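Local atomic coordinates of probable polyketide synthase 1 (Dictyostelium discoideum, PDB entry 2H84), a protein that probably acts as a modular polyketide synthase making only acylpyrones in vitro, the part described here being its C-terminal type III polyketide synthase domain. Residues C157-S162 / M332-V337; E294-T299 / I338-H343. One frame throughout, in Å; residues are numbered along the deposited sequence.

Contact 1: C157-S162 / M332-V337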
ATOM      1  N   CYS A 157       9.200   3.223  -7.735  1.00 13.27           N
ATOM      2  CA  CYS A 157      10.536   3.642  -7.352  1.00 14.32           C
ATOM      3  C   CYS A 157      10.572   4.763  -6.337  1.00 14.79           C
ATOM      4  O   CYS A 157      11.514   4.844  -5.552  1.00 17.72           O
ATOM      5  CB  CYS A 157      11.337   4.050  -8.592  1.00 15.48           C
ATOM      6  SG  CYS A 157      11.453   2.759  -9.843  1.00 14.56           S
ATOM      7  N   LEU A 158       9.560   5.621  -6.319  1.00 13.94           N
ATOM      8  CA  LEU A 158       9.575   6.725  -5.366  1.00 14.60           C
ATOM      9  C   LEU A 158       9.133   6.345  -3.948  1.00 15.46           C
ATOM     10  O   LEU A 158       9.268   7.138  -3.009  1.00 16.19           O
ATOM     11  CB  LEU A 158       8.733   7.890  -5.897  1.00 13.67           C
ATOM     12  CG  LEU A 158       7.251   7.672  -6.190  1.00 13.07           C
ATOM     13  CD1 LEU A 158       6.476   7.593  -4.897  1.00 13.26           C
ATOM     14  CD2 LEU A 158       6.724   8.836  -7.011  1.00 13.88           C
ATOM     15  N   ALA A 159       8.622   5.127  -3.794  1.00 14.77           N
ATOM     16  CA  ALA A 159       8.167   4.661  -2.490  1.00 15.13           C
ATOM     17  C   ALA A 159       9.225   4.882  -1.408  1.00 15.19           C
ATOM     18  O   ALA A 159       8.914   4.895  -0.219  1.00 15.47           O
ATOM     19  CB  ALA A 159       7.798   3.197  -2.562  1.00 14.88           C
ATOM     20  N   GLY A 160      10.476   5.052  -1.813  1.00 14.23           N
ATOM     21  CA  GLY A 160      11.509   5.290  -0.824  1.00 14.87           C
ATOM     22  C   GLY A 160      11.171   6.499   0.033  1.00 15.41           C
ATOM     23  O   GLY A 160      11.074   6.406   1.255  1.00 15.81           O
ATOM     24  N   LEU A 161      10.990   7.643  -0.613  1.00 14.78           N
ATOM     25  CA  LEU A 161      10.657   8.861   0.097  1.00 14.21           C
ATOM     26  C   LEU A 161       9.187   8.922   0.516  1.00 14.45           C
ATOM     27  O   LEU A 161       8.829   9.663   1.436  1.00 14.13           O
ATOM     28  CB  LEU A 161      11.029  10.072  -0.760  1.00 13.88           C
ATOM     29  CG  LEU A 161      12.444  10.599  -0.501  1.00 12.92           C
ATOM     30  CD1 LEU A 161      13.326   9.516   0.091  1.00  9.63           C
ATOM     31  CD2 LEU A 161      13.013  11.132  -1.801  1.00 14.01           C
ATOM     32  N   SER A 162       8.334   8.141  -0.143  1.00 14.05           N
ATOM     33  CA  SER A 162       6.919   8.135   0.211  1.00 14.26           C
ATOM     34  C   SER A 162       6.770   7.673   1.650  1.00 13.72           C
ATOM     35  O   SER A 162       6.014   8.258   2.426  1.00 13.01           O
ATOM     36  CB  SER A 162       6.133   7.211  -0.716  1.00 13.72           C
ATOM     37  OG  SER A 162       6.008   7.798  -1.990  1.00 15.45           O
ATOM     38  N   MET A 332      17.501  -0.151  -7.254  1.00 12.53           N
ATOM     39  CA  MET A 332      16.764  -1.142  -6.480  1.00 12.43           C
ATOM     40  C   MET A 332      15.391  -0.606  -6.110  1.00 12.37           C
ATOM     41  O   MET A 332      14.871  -0.882  -5.020  1.00 11.36           O
ATOM     42  CB  MET A 332      17.523  -1.501  -5.209  1.00 13.24           C
ATOM     43  CG  MET A 332      18.920  -2.025  -5.431  1.00 15.59           C
ATOM     44  SD  MET A 332      19.878  -1.716  -3.938  1.00 21.58           S
ATOM     45  CE  MET A 332      20.397  -3.099  -3.466  1.00 19.04           C
ATOM     46  N   SER A 333      14.823   0.190  -7.015  1.00 12.25           N
ATOM     47  CA  SER A 333      13.507   0.795  -6.818  1.00 12.42           C
ATOM     48  C   SER A 333      13.482   1.540  -5.475  1.00 14.24           C
ATOM     49  O   SER A 333      14.475   2.151  -5.048  1.00 15.71           O
ATOM     50  CB  SER A 333      12.414  -0.284  -6.829  1.00 11.88           C
ATOM     51  OG  SER A 333      11.154   0.201  -7.273  1.00  8.80           O
ATOM     52  N   SER A 334      12.344   1.466  -4.792  1.00 14.48           N
ATOM     53  CA  SER A 334      12.165   2.146  -3.511  1.00 14.11           C
ATOM     54  C   SER A 334      13.351   2.151  -2.547  1.00 14.78           C
ATOM     55  O   SER A 334      13.648   3.177  -1.929  1.00 16.21           O
ATOM     56  CB  SER A 334      10.936   1.595  -2.784  1.00 12.34           C
ATOM     57  OG  SER A 334      11.020   0.199  -2.616  1.00 13.01           O
ATOM     58  N   ALA A 335      14.036   1.023  -2.399  1.00 14.80           N
ATOM     59  CA  ALA A 335      15.164   0.944  -1.456  1.00 14.74           C
ATOM     60  C   ALA A 335      16.391   1.787  -1.773  1.00 15.14           C
ATOM     61  O   ALA A 335      17.031   2.309  -0.857  1.00 14.67           O
ATOM     62  CB  ALA A 335      15.583  -0.510  -1.286  1.00 14.20           C
ATOM     63  N   SER A 336      16.719   1.908  -3.058  1.00 16.38           N
ATOM     64  CA  SER A 336      17.877   2.676  -3.525  1.00 17.64           C
ATOM     65  C   SER A 336      18.145   3.991  -2.776  1.00 18.25           C
ATOM     66  O   SER A 336      19.302   4.355  -2.546  1.00 18.21           O
ATOM     67  CB  SER A 336      17.704   2.961  -5.015  1.00 17.87           C
ATOM     68  OG  SER A 336      17.378   1.778  -5.714  1.00 19.80           O
ATOM     69  N   VAL A 337      17.075   4.696  -2.423  1.00 18.52           N
ATOM     70  CA  VAL A 337      17.160   5.962  -1.696  1.00 18.57           C
ATOM     71  C   VAL A 337      17.770   5.740  -0.333  1.00 17.79           C
ATOM     72  O   VAL A 337      18.777   6.319   0.017  1.00 18.76           O
ATOM     73  CB  VAL A 337      15.765   6.540  -1.443  1.00 20.99           C
ATOM     74  CG1 VAL A 337      15.833   8.046  -1.451  1.00 20.88           C
ATOM     75  CG2 VAL A 337      14.734   5.949  -2.436  1.00 23.52           C
TER

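Contact 2: E294-T299 / I338-H343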
ATOM      1  N   GLU A 294      24.003  18.433   0.310  1.00 23.83           N
ATOM      2  CA  GLU A 294      24.460  17.127  -0.140  1.00 20.66           C
ATOM      3  C   GLU A 294      23.250  16.550  -0.850  1.00 19.03           C
ATOM      4  O   GLU A 294      22.127  16.687  -0.373  1.00 18.74           O
ATOM      5  CB  GLU A 294      24.822  16.237   1.055  1.00 21.37           C
ATOM      6  CG  GLU A 294      25.255  14.820   0.688  1.00 21.40           C
ATOM      7  CD  GLU A 294      26.680  14.759   0.164  1.00 23.46           C
ATOM      8  OE1 GLU A 294      27.020  13.800  -0.572  1.00 23.30           O
ATOM      9  OE2 GLU A 294      27.467  15.672   0.503  1.00 24.55           O
ATOM     10  N   PHE A 295      23.465  15.913  -1.990  1.00 18.20           N
ATOM     11  CA  PHE A 295      22.353  15.333  -2.731  1.00 16.80           C
ATOM     12  C   PHE A 295      22.259  13.822  -2.637  1.00 16.16           C
ATOM     13  O   PHE A 295      23.121  13.092  -3.142  1.00 14.73           O
ATOM     14  CB  PHE A 295      22.408  15.772  -4.191  1.00 15.68           C
ATOM     15  CG  PHE A 295      21.751  17.098  -4.437  1.00 16.12           C
ATOM     16  CD1 PHE A 295      20.510  17.168  -5.055  1.00 15.32           C
ATOM     17  CD2 PHE A 295      22.334  18.272  -3.980  1.00 15.94           C
ATOM     18  CE1 PHE A 295      19.864  18.388  -5.222  1.00 15.08           C
ATOM     19  CE2 PHE A 295      21.693  19.495  -4.144  1.00 15.65           C
ATOM     20  CZ  PHE A 295      20.454  19.549  -4.758  1.00 15.15           C
ATOM     21  N   LEU A 296      21.193  13.373  -1.972  1.00 15.92           N
ATOM     22  CA  LEU A 296      20.906  11.952  -1.761  1.00 14.58           C
ATOM     23  C   LEU A 296      19.756  11.613  -2.698  1.00 14.27           C
ATOM     24  O   LEU A 296      18.586  11.629  -2.314  1.00 15.21           O
ATOM     25  CB  LEU A 296      20.515  11.713  -0.300  1.00 13.12           C
ATOM     26  CG  LEU A 296      21.496  12.355   0.687  1.00 12.53           C
ATOM     27  CD1 LEU A 296      21.066  12.064   2.112  1.00 12.35           C
ATOM     28  CD2 LEU A 296      22.912  11.843   0.421  1.00 10.72           C
ATOM     29  N   ILE A 297      20.115  11.314  -3.940  1.00 13.02           N
ATOM     30  CA  ILE A 297      19.150  11.009  -4.978  1.00 11.70           C
ATOM     31  C   ILE A 297      18.954   9.528  -5.237  1.00 11.10           C
ATOM     32  O   ILE A 297      19.903   8.745  -5.223  1.00 11.01           O
ATOM     33  CB  ILE A 297      19.573  11.662  -6.308  1.00 13.11           C
ATOM     34  CG1 ILE A 297      19.895  13.143  -6.082  1.00 12.83           C
ATOM     35  CG2 ILE A 297      18.458  11.503  -7.349  1.00 12.96           C
ATOM     36  CD1 ILE A 297      20.406  13.854  -7.322  1.00 11.91           C
ATOM     37  N   HIS A 298      17.698   9.162  -5.475  1.00 11.72           N
ATOM     38  CA  HIS A 298      17.322   7.794  -5.803  1.00 11.53           C
ATOM     39  C   HIS A 298      18.138   7.413  -7.035  1.00 12.04           C
ATOM     40  O   HIS A 298      18.053   8.075  -8.068  1.00 13.17           O
ATOM     41  CB  HIS A 298      15.826   7.739  -6.128  1.00 11.06           C
ATOM     42  CG  HIS A 298      15.439   6.575  -6.981  1.00 10.22           C
ATOM     43  ND1 HIS A 298      15.595   5.272  -6.568  1.00 10.92           N
ATOM     44  CD2 HIS A 298      14.924   6.519  -8.233  1.00 10.26           C
ATOM     45  CE1 HIS A 298      15.195   4.461  -7.531  1.00 12.85           C
ATOM     46  NE2 HIS A 298      14.784   5.192  -8.552  1.00 11.55           N
ATOM     47  N   THR A 299      18.938   6.364  -6.923  1.00 11.95           N
ATOM     48  CA  THR A 299      19.772   5.931  -8.035  1.00 13.24           C
ATOM     49  C   THR A 299      19.008   5.264  -9.184  1.00 14.80           C
ATOM     50  O   THR A 299      19.198   4.078  -9.472  1.00 16.14           O
ATOM     51  CB  THR A 299      20.859   4.964  -7.551  1.00 12.10           C
ATOM     52  OG1 THR A 299      20.256   3.840  -6.904  1.00 12.29           O
ATOM     53  CG2 THR A 299      21.738   5.655  -6.552  1.00 12.82           C
ATOM     54  N   ILE A 338      17.104   4.885   0.433  1.00 15.27           N
ATOM     55  CA  ILE A 338      17.545   4.524   1.774  1.00 12.85           C
ATOM     56  C   ILE A 338      18.988   4.021   1.744  1.00 12.37           C
ATOM     57  O   ILE A 338      19.785   4.393   2.597  1.00 11.82           O
ATOM     58  CB  ILE A 338      16.624   3.463   2.369  1.00 11.64           C
ATOM     59  CG1 ILE A 338      15.164   3.917   2.220  1.00  9.33           C
ATOM     60  CG2 ILE A 338      16.976   3.199   3.814  1.00  8.92           C
ATOM     61  CD1 ILE A 338      14.834   5.229   2.889  1.00  8.08           C
ATOM     62  N   PHE A 339      19.329   3.175   0.773  1.00 12.72           N
ATOM     63  CA  PHE A 339      20.695   2.659   0.663  1.00 13.76           C
ATOM     64  C   PHE A 339      21.693   3.815   0.644  1.00 14.95           C
ATOM     65  O   PHE A 339      22.727   3.774   1.326  1.00 14.01           O
ATOM     66  CB  PHE A 339      20.868   1.838  -0.613  1.00 13.41           C
ATOM     67  CG  PHE A 339      20.756   0.356  -0.414  1.00 13.56           C
ATOM     68  CD1 PHE A 339      19.535  -0.230  -0.078  1.00 12.59           C
ATOM     69  CD2 PHE A 339      21.872  -0.464  -0.590  1.00 13.48           C
ATOM     70  CE1 PHE A 339      19.422  -1.620   0.070  1.00 12.18           C
ATOM     71  CE2 PHE A 339      21.771  -1.857  -0.442  1.00 13.96           C
ATOM     72  CZ  PHE A 339      20.543  -2.435  -0.109  1.00 12.77           C
ATOM     73  N   VAL A 340      21.378   4.843  -0.145  1.00 15.43           N
ATOM     74  CA  VAL A 340      22.229   6.021  -0.249  1.00 15.74           C
ATOM     75  C   VAL A 340      22.321   6.731   1.102  1.00 15.81           C
ATOM     76  O   VAL A 340      23.413   7.080   1.544  1.00 16.27           O
ATOM     77  CB  VAL A 340      21.701   7.014  -1.301  1.00 15.77           C
ATOM     78  CG1 VAL A 340      22.516   8.293  -1.255  1.00 14.32           C
ATOM     79  CG2 VAL A 340      21.779   6.397  -2.686  1.00 15.83           C
ATOM     80  N   MET A 341      21.184   6.947   1.757  1.00 15.81           N
ATOM     81  CA  MET A 341      21.189   7.596   3.066  1.00 17.00           C
ATOM     82  C   MET A 341      22.101   6.847   4.041  1.00 18.71           C
ATOM     83  O   MET A 341      22.845   7.467   4.797  1.00 20.04           O
ATOM     84  CB  MET A 341      19.770   7.677   3.636  1.00 14.94           C
ATOM     85  CG  MET A 341      18.896   8.689   2.929  1.00 13.88           C
ATOM     86  SD  MET A 341      17.202   8.660   3.495  1.00 12.68           S
ATOM     87  CE  MET A 341      17.225   9.813   4.754  1.00 11.41           C
ATOM     88  N   ASP A 342      22.045   5.516   4.018  1.00 19.94           N
ATOM     89  CA  ASP A 342      22.879   4.698   4.892  1.00 20.79           C
ATOM     90  C   ASP A 342      24.360   4.989   4.662  1.00 21.55           C
ATOM     91  O   ASP A 342      25.058   5.457   5.560  1.00 23.44           O
ATOM     92  CB  ASP A 342      22.592   3.207   4.648  1.00 20.73           C
ATOM     93  CG  ASP A 342      23.748   2.291   5.079  1.00 20.57           C
ATOM     94  OD1 ASP A 342      24.083   2.244   6.287  1.00 18.37           O
ATOM     95  OD2 ASP A 342      24.319   1.617   4.194  1.00 19.51           O
ATOM     96  N   HIS A 343      24.827   4.722   3.453  1.00 21.00           N
ATOM     97  CA  HIS A 343      26.220   4.941   3.113  1.00 22.06           C
ATOM     98  C   HIS A 343      26.668   6.392   3.273  1.00 22.59           C
ATOM     99  O   HIS A 343      27.850   6.646   3.469  1.00 22.00           O
ATOM    100  CB  HIS A 343      26.461   4.432   1.687  1.00 22.71           C
ATOM    101  CG  HIS A 343      27.742   4.896   1.066  1.00 23.73           C
ATOM    102  ND1 HIS A 343      27.851   6.096   0.397  1.00 24.37           N
ATOM    103  CD2 HIS A 343      28.958   4.306   0.986  1.00 24.33           C
ATOM    104  CE1 HIS A 343      29.081   6.226  -0.073  1.00 24.81           C
ATOM    105  NE2 HIS A 343      29.771   5.155   0.271  1.00 25.31           N
TER

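Contact 1: C157-S162 / M332-V337
Cys157, the predicted active-site cysteine, meets Ser333 through its side chain, with SG 3.6 Å from Ser333 OG. The same hydroxyl oxygen lies 3.5 Å from Cys157 CA, because OG stands anti to the backbone N (chi1 -152°) and beside the carbonyl carbon. A CA-H...O contact follows, Ser334 CA lying 3.4 Å from Cys157 O. Two residues after the cysteine, Ala159 CB packs against Ser334 CB at 3.5 Å, a methyl small enough for two backbones this close. Gly160 suits its place for the same reason: the direction a CB would take is already filled by Ser334 O and Val337 CG2, and the latter sits 3.7 Å from Gly160 CA. The other branch of Val337, CG1, meets CD1 of Leu161, and these two side chains cross obliquely. In this way the starts of helices 159-171 and 335-345 come together in the buried middle of a thiolase fold, where the nucleophilic cysteine of the family sits at the N-terminal end of the first of these helices. Further out, Glu185 holds one of the serines and a strand backs the leucine. Ser334 OG is hydrogen-bonded to Glu185 OE1 and Ser336 OG donates to Ser333 O at 3.0 Å, holding the turn that leads into helix 335-345. Leu161 also rests on Ser356 and Ala358 of strand 353-360. Beyond the contact, the side chain of Cys157 touches His298 and lies near a bound hexaethylene glycol, probably from the crystallisation liquor.

Contact 2: E294-T299 / I338-H343
Leu296 and Val340 stand where the two backbones come nearest, their CA atoms 6.3 Å apart. The axes of strand 294-297 and helix 338-343 pass within 7.9 Å, and their N-to-C directions make an angle of 144°, so the helix runs roughly against the strand. Both side chains point across the gap. Leu296 CD2 lies 3.9 Å from Val340 CG1, which is anti to the backbone N (chi1 173°). The second methyl of Val340, CG2, serves the end of the segment 294-299: it is 3.9 Å from CG2 of Thr299 and also close to the carbonyl oxygen of Ile297. The beta-branch thus lets a single residue touch both the strand and the loop after it. An alanine in place of Val340 would probably open a gap between helix and strand, with CD2 of Leu296 and CG2 of Thr299 both losing their packing partner. On the other branch of the leucine, CD1 meets Met341 CG at 4.1 Å, the two chains crossing at about a right angle. Threonine fits its buried position because its methyl faces the valine while OG1 is hydrogen-bonded to Gly330 O. Val340 packs further on Thr322 and Val325 of helix 320-329. Strand 294-297 closes one side of the large sheet of this chain, parallel to strand 353-360; helix 335-345 lies between these strands in sequence and packs on the first, the arrangement of a beta-alpha-beta crossover in the C-terminal half of the thiolase fold.

From the N terminus the chain reaches 157-162 first, then 294-299, and only afterwards the adjoining segments 332-337 and 338-343. Contact 1 therefore closes a long loop of 169 intervening residues, joining the N-terminal to the C-terminal family region of the synthase. Contact 2 closes a much shorter one, 38 residues that include helices 302-311 and 320-329, within the C-terminal region alone. The two loops cross, since 294-299 lies inside the first and 338-343 just beyond its end. Helix 335-345 belongs to both: its start packs on the start of helix 159-171, its middle on strand 294-297. The contacts also touch directly, Ser336 CB lying 3.3 Å from Thr299 OG1.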